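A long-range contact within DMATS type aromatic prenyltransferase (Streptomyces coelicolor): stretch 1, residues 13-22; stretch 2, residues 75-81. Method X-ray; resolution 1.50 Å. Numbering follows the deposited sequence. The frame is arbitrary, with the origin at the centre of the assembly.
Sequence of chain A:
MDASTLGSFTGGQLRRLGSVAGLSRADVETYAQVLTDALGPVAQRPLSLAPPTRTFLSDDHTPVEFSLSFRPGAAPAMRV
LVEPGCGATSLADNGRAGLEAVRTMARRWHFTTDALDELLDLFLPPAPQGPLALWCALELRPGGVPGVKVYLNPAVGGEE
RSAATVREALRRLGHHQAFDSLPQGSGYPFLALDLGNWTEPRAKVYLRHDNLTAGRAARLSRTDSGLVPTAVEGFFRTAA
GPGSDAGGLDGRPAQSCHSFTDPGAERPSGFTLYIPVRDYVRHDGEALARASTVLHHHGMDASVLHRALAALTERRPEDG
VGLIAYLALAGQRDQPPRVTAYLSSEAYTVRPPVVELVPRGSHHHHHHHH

Stretch 1 (13-22) QLRRLGSVAG
Stretch 2 (75-81) APAMRVL

The contact packs a helix, residues 13-20, against a strand, residues 77-81; no two touching residues are closer than 55 positions in sequence. The N-to-C directions make an angle of 165°, so the two run nearly antiparallel, and their axes approach to 9.1 Å. The CA-CA register follows from that direction: Leu14 lies nearest Val80 at 7.8 Å, and Ala21 nearest Pro76 at 5.5 Å, so the backbones draw together toward the helix C-terminus. No hydrogen bond crosses the interface; its 313 Å² of buried surface, both sides summed, rests on van der Waals packing.

Met78 covers the most, with 102 Å² of its area covered by stretch 1. Its phi/psi of -101/137 is that of a strand, its CA-to-CB bond points toward stretch 1, and chi1, chi2 and chi3 are all t (178°, 176°, 169°). This extended chain reaches along the helix, its closest contacts passing from CB through SD to CE. Near its root, Met78 CB lies 4.2 Å from Ala21 CB. Further out, Met78 SD sits 3.6 Å from Gly18 N, an amide already donating to Leu14 O at 2.8 Å, so the sulfur approach is read as packing. At the tip, Met78 CE is 3.7 Å from Leu17 CB, 3.6 Å from Leu14 O and 4.1 Å from Leu14 CG. Gly18 has no side chain; an ideal CB there would lie 4.1 Å from Met78 SD and be crowded by Leu14 O.

Ala21 is next, with 66 Å² covered. At phi/psi -79/-1 it follows the helix, Ala21 N hydrogen-bonded to Leu17 O at 3.0 Å, and its CA-to-CB bond points toward stretch 2. Gly22 then leaves helical geometry at 86/11 in a Schellman motif, with Gly22 N to Ser19 O at 2.9 Å. Pro76 (41 Å², phi/psi -56/138, C-gamma exo) faces this end; Ala21 O to Pro76 O, at 3.9 Å, is a contact between two acceptors and hence no hydrogen bond.

Leu14, with 44 Å² covered, closes the other end. Its CA-to-CB bond points sideways, but with chi1 t (-178°) and chi2 t (152°) the end of the side chain comes nearer the strand, placing Leu14 CD1 4.4 Å from Val80 CG1. Val80 has chi1 p (59°). Strand alternation explains the pattern: Met78 and Val80 point toward stretch 1, whereas Ala77 points away and Arg79 and Leu81 are out of reach. On the helix, Arg15, Arg16 and Ser19 point away, and Ser19 OG donates to Arg15 O at 2.9 Å.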

# COMPACT_ATOMS: atom_id res chain seq x y z
N GLN A 13 12.62 7.82 8.85
CA GLN A 13 12.54 6.96 7.66
C GLN A 13 11.99 7.77 6.48
O GLN A 13 12.52 7.64 5.40
CB GLN A 13 11.69 5.72 7.95
CG GLN A 13 12.39 4.74 8.88
CD GLN A 13 11.52 3.56 9.23
OE1 GLN A 13 10.32 3.70 9.47
NE2 GLN A 13 12.12 2.38 9.15
N LEU A 14 10.94 8.56 6.69
CA LEU A 14 10.32 9.35 5.60
C LEU A 14 11.39 10.29 5.04
O LEU A 14 11.51 10.39 3.82
CB LEU A 14 9.09 10.09 6.12
CG LEU A 14 8.34 10.91 5.06
CD1 LEU A 14 6.86 11.02 5.40
CD2 LEU A 14 8.96 12.29 4.88
N ARG A 15 12.14 10.95 5.91
CA ARG A 15 13.16 11.94 5.50
C ARG A 15 14.26 11.27 4.68
O ARG A 15 14.63 11.83 3.61
CB ARG A 15 13.74 12.64 6.72
CG ARG A 15 12.77 13.59 7.40
CD ARG A 15 13.42 14.14 8.66
NE ARG A 15 12.45 14.91 9.43
CZ ARG A 15 12.15 16.19 9.21
NH1 ARG A 15 11.25 16.80 9.98
NH2 ARG A 15 12.75 16.86 8.25
N ARG A 16 14.79 10.15 5.17
CA ARG A 16 15.92 9.47 4.50
C ARG A 16 15.44 8.88 3.18
O ARG A 16 16.14 9.02 2.17
CB ARG A 16 16.57 8.44 5.42
CG ARG A 16 17.22 9.05 6.66
CD ARG A 16 17.98 8.02 7.46
NE ARG A 16 17.15 6.88 7.82
CZ ARG A 16 16.45 6.77 8.95
NH1 ARG A 16 16.48 7.73 9.85
NH2 ARG A 16 15.73 5.69 9.17
N LEU A 17 14.27 8.24 3.17
CA LEU A 17 13.71 7.67 1.93
C LEU A 17 13.37 8.78 0.95
O LEU A 17 13.65 8.61 -0.22
CB LEU A 17 12.46 6.84 2.26
CG LEU A 17 12.69 5.46 2.84
CD1 LEU A 17 11.35 4.90 3.32
CD2 LEU A 17 13.34 4.53 1.82
N GLY A 18 12.79 9.89 1.42
CA GLY A 18 12.43 11.04 0.57
C GLY A 18 13.65 11.57 -0.15
O GLY A 18 13.56 11.86 -1.36
N SER A 19 14.78 11.64 0.53
CA SER A 19 16.05 12.15 -0.06
C SER A 19 16.54 11.16 -1.12
O SER A 19 16.92 11.62 -2.23
CB SER A 19 17.08 12.39 0.98
OG SER A 19 16.56 13.24 1.97
N VAL A 20 16.50 9.87 -0.81
CA VAL A 20 16.86 8.80 -1.78
C VAL A 20 15.98 8.97 -3.04
O VAL A 20 16.50 8.77 -4.13
CB VAL A 20 16.73 7.40 -1.16
CG1 VAL A 20 16.83 6.29 -2.21
CG2 VAL A 20 17.79 7.19 -0.08
N ALA A 21 14.71 9.33 -2.88
CA ALA A 21 13.73 9.49 -3.99
C ALA A 21 13.92 10.83 -4.72
O ALA A 21 13.17 11.09 -5.68
CB ALA A 21 12.33 9.34 -3.46
N GLY A 22 14.87 11.65 -4.27
CA GLY A 22 15.23 12.94 -4.91
C GLY A 22 14.38 14.12 -4.46
O GLY A 22 14.51 15.19 -5.09
N ALA A 75 11.49 9.91 -12.34
CA ALA A 75 12.03 9.88 -10.98
C ALA A 75 11.21 8.87 -10.17
O ALA A 75 10.05 8.65 -10.45
CB ALA A 75 11.97 11.26 -10.37
N PRO A 76 11.82 8.18 -9.20
CA PRO A 76 11.07 7.29 -8.32
C PRO A 76 9.93 8.06 -7.63
O PRO A 76 10.14 9.26 -7.33
CB PRO A 76 12.11 6.80 -7.29
CG PRO A 76 13.45 7.14 -7.88
CD PRO A 76 13.24 8.29 -8.85
N ALA A 77 8.74 7.47 -7.52
CA ALA A 77 7.58 8.08 -6.84
C ALA A 77 7.42 7.45 -5.45
O ALA A 77 7.21 6.23 -5.37
CB ALA A 77 6.34 7.91 -7.63
N MET A 78 7.45 8.27 -4.41
CA MET A 78 7.39 7.75 -3.04
C MET A 78 5.98 7.92 -2.50
O MET A 78 5.38 8.99 -2.72
CB MET A 78 8.38 8.47 -2.16
CG MET A 78 8.34 8.03 -0.75
SD MET A 78 9.63 8.88 0.14
CE MET A 78 9.17 8.46 1.83
N ARG A 79 5.49 6.89 -1.82
CA ARG A 79 4.24 7.00 -1.04
C ARG A 79 4.49 6.61 0.40
O ARG A 79 5.38 5.80 0.69
CB ARG A 79 3.14 6.12 -1.62
CG ARG A 79 2.71 6.53 -3.01
CD ARG A 79 1.75 5.51 -3.59
NE ARG A 79 1.14 6.05 -4.79
CZ ARG A 79 1.76 6.19 -5.96
NH1 ARG A 79 3.02 5.81 -6.10
NH2 ARG A 79 1.11 6.71 -6.98
N VAL A 80 3.63 7.14 1.28
CA VAL A 80 3.56 6.67 2.68
C VAL A 80 2.11 6.32 2.98
O VAL A 80 1.21 7.12 2.62
CB VAL A 80 4.09 7.69 3.69
CG1 VAL A 80 3.34 9.00 3.62
CG2 VAL A 80 4.07 7.11 5.10
N LEU A 81 1.91 5.14 3.53
CA LEU A 81 0.60 4.61 3.92
C LEU A 81 0.50 4.71 5.44
O LEU A 81 1.45 4.30 6.14
CB LEU A 81 0.47 3.16 3.48
CG LEU A 81 -0.85 2.48 3.83
CD1 LEU A 81 -1.98 3.02 2.98
CD2 LEU A 81 -0.72 0.99 3.66